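Local coordinates for protein type III secretion system effector HopBA1 (Pseudomonas syringae pv. aptata, PDB 5T09) that is a virulence factor recognised by the Arabidopsis resistance protein RBA1, whose self-association it enhances and which then triggers plant cell death, at residues H56-F60 against I234-N239; P62-T66 against K122-A126. One frame throughout, in Å; residues are numbered along the deposited sequence.

Interaction 1 of 2, residues H56-F60 against I234-N239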
loop_
_atom_site.group_PDB
_atom_site.type_symbol
_atom_site.label_atom_id
_atom_site.label_comp_id
_atom_site.label_asym_id
_atom_site.label_seq_id
_atom_site.Cartn_x
_atom_site.Cartn_y
_atom_site.Cartn_z
ATOM N N HIS A 56 2.910 -7.029 6.388
ATOM C CA HIS A 56 2.378 -8.259 5.821
ATOM C C HIS A 56 1.853 -9.160 6.932
ATOM O O HIS A 56 2.540 -9.406 7.926
ATOM C CB HIS A 56 3.457 -8.987 5.015
ATOM C CG HIS A 56 4.096 -8.150 3.951
ATOM N ND1 HIS A 56 3.401 -7.214 3.217
ATOM C CD2 HIS A 56 5.372 -8.111 3.500
ATOM C CE1 HIS A 56 4.221 -6.636 2.355
ATOM N NE2 HIS A 56 5.423 -7.163 2.507
ATOM N N GLY A 57 0.626 -9.640 6.768
ATOM C CA GLY A 57 0.019 -10.556 7.707
ATOM C C GLY A 57 -0.950 -9.919 8.680
ATOM O O GLY A 57 -1.690 -10.645 9.355
ATOM N N LYS A 58 -0.978 -8.592 8.767
ATOM C CA LYS A 58 -1.813 -7.899 9.739
ATOM C C LYS A 58 -3.174 -7.612 9.117
ATOM O O LYS A 58 -3.267 -6.886 8.121
ATOM C CB LYS A 58 -1.137 -6.609 10.204
ATOM C CG LYS A 58 0.195 -6.826 10.915
ATOM C CD LYS A 58 0.045 -7.674 12.172
ATOM C CE LYS A 58 1.366 -7.785 12.914
ATOM N NZ LYS A 58 1.255 -8.609 14.142
ATOM N N LEU A 59 -4.225 -8.178 9.715
ATOM C CA LEU A 59 -5.565 -8.111 9.138
ATOM C C LEU A 59 -6.113 -6.687 9.110
ATOM O O LEU A 59 -6.909 -6.349 8.228
ATOM C CB LEU A 59 -6.509 -9.015 9.931
ATOM C CG LEU A 59 -6.126 -10.498 9.978
ATOM C CD1 LEU A 59 -6.870 -11.218 11.088
ATOM C CD2 LEU A 59 -6.403 -11.160 8.643
ATOM N N PHE A 60 -5.711 -5.843 10.063
ATOM C CA PHE A 60 -6.325 -4.524 10.189
ATOM C C PHE A 60 -6.190 -3.710 8.908
ATOM O O PHE A 60 -7.115 -2.983 8.529
ATOM C CB PHE A 60 -5.703 -3.764 11.361
ATOM C CG PHE A 60 -6.144 -2.333 11.454
ATOM C CD1 PHE A 60 -7.299 -1.992 12.141
ATOM C CD2 PHE A 60 -5.405 -1.325 10.852
ATOM C CE1 PHE A 60 -7.708 -0.679 12.227
ATOM C CE2 PHE A 60 -5.810 -0.009 10.937
ATOM C CZ PHE A 60 -6.963 0.315 11.623
ATOM N N ILE A 234 -1.666 5.645 11.722
ATOM C CA ILE A 234 -3.044 5.246 11.976
ATOM C C ILE A 234 -3.028 4.188 13.070
ATOM O O ILE A 234 -2.338 3.167 12.950
ATOM C CB ILE A 234 -3.719 4.721 10.698
ATOM C CG1 ILE A 234 -4.012 5.891 9.751
ATOM C CG2 ILE A 234 -5.005 3.950 11.034
ATOM C CD1 ILE A 234 -4.647 5.494 8.434
ATOM N N ALA A 235 -3.782 4.433 14.137
ATOM C CA ALA A 235 -3.877 3.483 15.235
ATOM C C ALA A 235 -4.795 2.334 14.841
ATOM O O ALA A 235 -5.910 2.556 14.359
ATOM C CB ALA A 235 -4.399 4.173 16.494
ATOM N N GLY A 236 -4.321 1.107 15.039
ATOM C CA GLY A 236 -5.092 -0.066 14.676
ATOM C C GLY A 236 -4.994 -1.184 15.690
ATOM O O GLY A 236 -4.439 -1.006 16.778
ATOM N N GLU A 237 -5.528 -2.347 15.337
ATOM C CA GLU A 237 -5.558 -3.508 16.213
ATOM C C GLU A 237 -4.648 -4.592 15.657
ATOM O O GLU A 237 -4.632 -4.841 14.446
ATOM C CB GLU A 237 -6.979 -4.060 16.346
ATOM C CG GLU A 237 -8.052 -3.020 16.633
ATOM C CD GLU A 237 -9.403 -3.421 16.073
ATOM O OE1 GLU A 237 -9.540 -3.468 14.831
ATOM O OE2 GLU A 237 -10.321 -3.701 16.870
ATOM N N ASP A 238 -3.891 -5.234 16.541
ATOM C CA ASP A 238 -3.114 -6.393 16.139
ATOM C C ASP A 238 -4.044 -7.588 15.941
ATOM O O ASP A 238 -5.201 -7.584 16.370
ATOM C CB ASP A 238 -2.045 -6.709 17.186
ATOM C CG ASP A 238 -0.881 -7.491 16.613
ATOM O OD1 ASP A 238 -0.976 -7.941 15.452
ATOM O OD2 ASP A 238 0.130 -7.660 17.326
ATOM N N ASN A 239 -3.532 -8.619 15.277
ATOM C CA ASN A 239 -4.325 -9.821 15.030
ATOM C C ASN A 239 -4.809 -10.426 16.347
ATOM O O ASN A 239 -6.013 -10.570 16.567
ATOM C CB ASN A 239 -3.519 -10.857 14.246
ATOM C CG ASN A 239 -3.240 -10.427 12.818
ATOM O OD1 ASN A 239 -3.898 -9.534 12.283
ATOM N ND2 ASN A 239 -2.265 -11.069 12.191
HETATM O O HOH W 1 -4.118 -6.680 12.606
#
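The side-chain amide of Asn239 is gripped at both ends by the loop 56-60: ND2 gives a nearly straight bond to Gly57 O (2.9 Å), while OD1 takes the backbone N-H of Leu59 on a lone pair in the carbonyl plane (2.9 Å). With both ends engaged, its rotation is set. Beside it, Lys58 bends at chi2 (-60°) and then extends, which brings NZ to the syn side of Asp238 OD1 in a salt bridge of 2.7 Å. That oxygen also receives the N-H of Asn239, on its anti side but well out of the carboxylate plane. The Phe60 ring lies against backbone: Gly236 CA sits over the ring centre in a CH-pi contact (3.6 Å to the centroid), and Ile234 CG2 meets the ring edge at 4.0 Å from CE2. Water 1 bridges the two halves, accepting from Phe60 N and donating to Glu237 O and Asn239 OD1. Further out, Leu215 touches both Lys58 and Phe60, and Pro36 of helix 36-46 touches the Phe60 side chain. The C-terminal tail is tied to a loop at the C-terminal ends of the parallel strands 49-54 and 232-235 of a mixed sheet, in the EreA/ChaN-like alpha-beta fold.

Interaction 2 of 2, residues P62-T66 against K122-A126; sequences PKLIT and KVSEA
Two helices, 60-74 and 117-132, pack side by side against the sheet, with Trp188 of strand 184-190 beneath Pro62 and Ile65; they run nearly parallel, their local axes crossing at 22° and coming within 8.2 Å. The closest packing is where Thr66 lies against Ala126: their CA atoms are 4.4 Å apart, and Thr66 OG1 rests 3.1 Å from Ala126 CA, a close fit against the alanine. With OG1 beside its own backbone N (chi1 -63°), the threonine hydroxyl also donates back to Pro62 O at 3.1 Å. Thr66 N reaches the same oxygen from the opposite face, giving Pro62 O two donors within its own helix; Ala126 CB also comes to 3.5 Å from Pro62 O. The other branch of Thr66, CG2, turns to the carboxylate carbon CD of Glu125. Helix 60-74 leads from strand 49-54 to the parallel strand 77-82 in a beta-alpha-beta crossover, and helix 117-132 runs up to strand 136-141. One turn back, Pro62 CB presses on Lys122 O (3.7 Å) and on Val123 CG2 (4.1 Å), and Ile65 CG2 adds an apolar touch on Ala126 CB. At the outer margin the aliphatic chains of Lys63 and Lys122 cross, CG against CE at 3.9 Å; a long salt bridge from Lys122 NZ to Glu125 OE1 probably eases the proximity of the two ammonium groups.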
loop_
_atom_site.group_PDB
_atom_site.type_symbol
_atom_site.label_atom_id
_atom_site.label_comp_id
_atom_site.label_asym_id
_atom_site.label_seq_id
_atom_site.Cartn_x
_atom_site.Cartn_y
_atom_site.Cartn_z
ATOM N N PRO A 62 -5.648 -4.477 5.431
ATOM C CA PRO A 62 -6.563 -4.770 4.314
ATOM C C PRO A 62 -8.028 -4.571 4.668
ATOM O O PRO A 62 -8.814 -4.175 3.800
ATOM C CB PRO A 62 -6.252 -6.237 3.974
ATOM C CG PRO A 62 -5.577 -6.787 5.181
ATOM C CD PRO A 62 -4.817 -5.642 5.775
ATOM N N LYS A 63 -8.424 -4.833 5.915
ATOM C CA LYS A 63 -9.794 -4.539 6.330
ATOM C C LYS A 63 -10.084 -3.048 6.235
ATOM O O LYS A 63 -11.171 -2.642 5.806
ATOM C CB LYS A 63 -10.032 -5.027 7.758
ATOM C CG LYS A 63 -10.314 -6.513 7.884
ATOM C CD LYS A 63 -10.535 -6.924 9.342
ATOM C CE LYS A 63 -11.733 -6.215 9.970
ATOM N NZ LYS A 63 -12.005 -6.693 11.358
ATOM N N LEU A 64 -9.126 -2.217 6.648
ATOM C CA LEU A 64 -9.308 -0.774 6.549
ATOM C C LEU A 64 -9.545 -0.349 5.105
ATOM O O LEU A 64 -10.434 0.462 4.826
ATOM C CB LEU A 64 -8.088 -0.055 7.127
ATOM C CG LEU A 64 -8.056 1.464 6.939
ATOM C CD1 LEU A 64 -9.280 2.108 7.571
ATOM C CD2 LEU A 64 -6.777 2.039 7.523
ATOM N N ILE A 65 -8.762 -0.890 4.170
ATOM C CA ILE A 65 -8.917 -0.512 2.768
ATOM C C ILE A 65 -10.283 -0.945 2.249
ATOM O O ILE A 65 -10.962 -0.192 1.542
ATOM C CB ILE A 65 -7.765 -1.098 1.932
ATOM C CG1 ILE A 65 -6.443 -0.445 2.354
ATOM C CG2 ILE A 65 -8.010 -0.885 0.440
ATOM C CD1 ILE A 65 -5.202 -1.043 1.713
ATOM N N THR A 66 -10.711 -2.162 2.591
ATOM C CA THR A 66 -12.039 -2.625 2.193
ATOM C C THR A 66 -13.117 -1.635 2.620
ATOM O O THR A 66 -13.992 -1.267 1.828
ATOM C CB THR A 66 -12.314 -4.007 2.796
ATOM O OG1 THR A 66 -11.383 -4.961 2.269
ATOM C CG2 THR A 66 -13.738 -4.472 2.484
ATOM N N LYS A 122 -8.290 -11.449 3.280
ATOM C CA LYS A 122 -8.637 -10.043 3.471
ATOM C C LYS A 122 -7.985 -9.163 2.410
ATOM O O LYS A 122 -8.594 -8.193 1.941
ATOM C CB LYS A 122 -8.233 -9.580 4.871
ATOM C CG LYS A 122 -9.045 -10.209 6.002
ATOM C CD LYS A 122 -10.525 -9.878 5.864
ATOM C CE LYS A 122 -11.307 -10.181 7.132
ATOM N NZ LYS A 122 -12.737 -9.781 6.989
ATOM N N VAL A 123 -6.748 -9.475 2.022
ATOM C CA VAL A 123 -6.113 -8.735 0.935
ATOM C C VAL A 123 -6.939 -8.872 -0.337
ATOM O O VAL A 123 -7.202 -7.890 -1.038
ATOM C CB VAL A 123 -4.666 -9.220 0.722
ATOM C CG1 VAL A 123 -4.059 -8.586 -0.533
ATOM C CG2 VAL A 123 -3.816 -8.891 1.934
ATOM N N SER A 124 -7.362 -10.098 -0.652
ATOM C CA SER A 124 -8.177 -10.315 -1.842
ATOM C C SER A 124 -9.489 -9.546 -1.760
ATOM O O SER A 124 -9.920 -8.933 -2.745
ATOM C CB SER A 124 -8.440 -11.808 -2.027
ATOM O OG SER A 124 -7.219 -12.523 -2.126
ATOM N N GLU A 125 -10.145 -9.564 -0.596
ATOM C CA GLU A 125 -11.375 -8.793 -0.438
ATOM C C GLU A 125 -11.127 -7.308 -0.675
ATOM O O GLU A 125 -11.950 -6.623 -1.295
ATOM C CB GLU A 125 -11.972 -9.015 0.955
ATOM C CG GLU A 125 -13.338 -8.364 1.140
ATOM C CD GLU A 125 -13.869 -8.476 2.560
ATOM O OE1 GLU A 125 -13.056 -8.617 3.499
ATOM O OE2 GLU A 125 -15.106 -8.417 2.737
ATOM N N ALA A 126 -9.994 -6.792 -0.195
ATOM C CA ALA A 126 -9.703 -5.369 -0.357
ATOM C C ALA A 126 -9.500 -5.009 -1.824
ATOM O O ALA A 126 -10.014 -3.987 -2.295
ATOM C CB ALA A 126 -8.471 -4.989 0.464
#

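How the interactions relate
Interaction 2 is nested along the chain inside the loop that interaction 1 closes, and the two have centres about 11 Å apart. They share helix 60-74: Phe60, at its start, meets the C-terminal tail, and the residues from Pro62 to Thr66 pack on helix 117-132. Two side-chain contacts join them directly. Leu59 CD2 lies 3.9 Å from Lys122 CG, so the leucine whose backbone binds Asn239 also leans on the second helix. Separately, Ile234 CD1 comes within 4.2 Å of Leu64 CD2. The ligands of the bound potassium ion, Asp200, Pro202 and Met205, belong to neither contact.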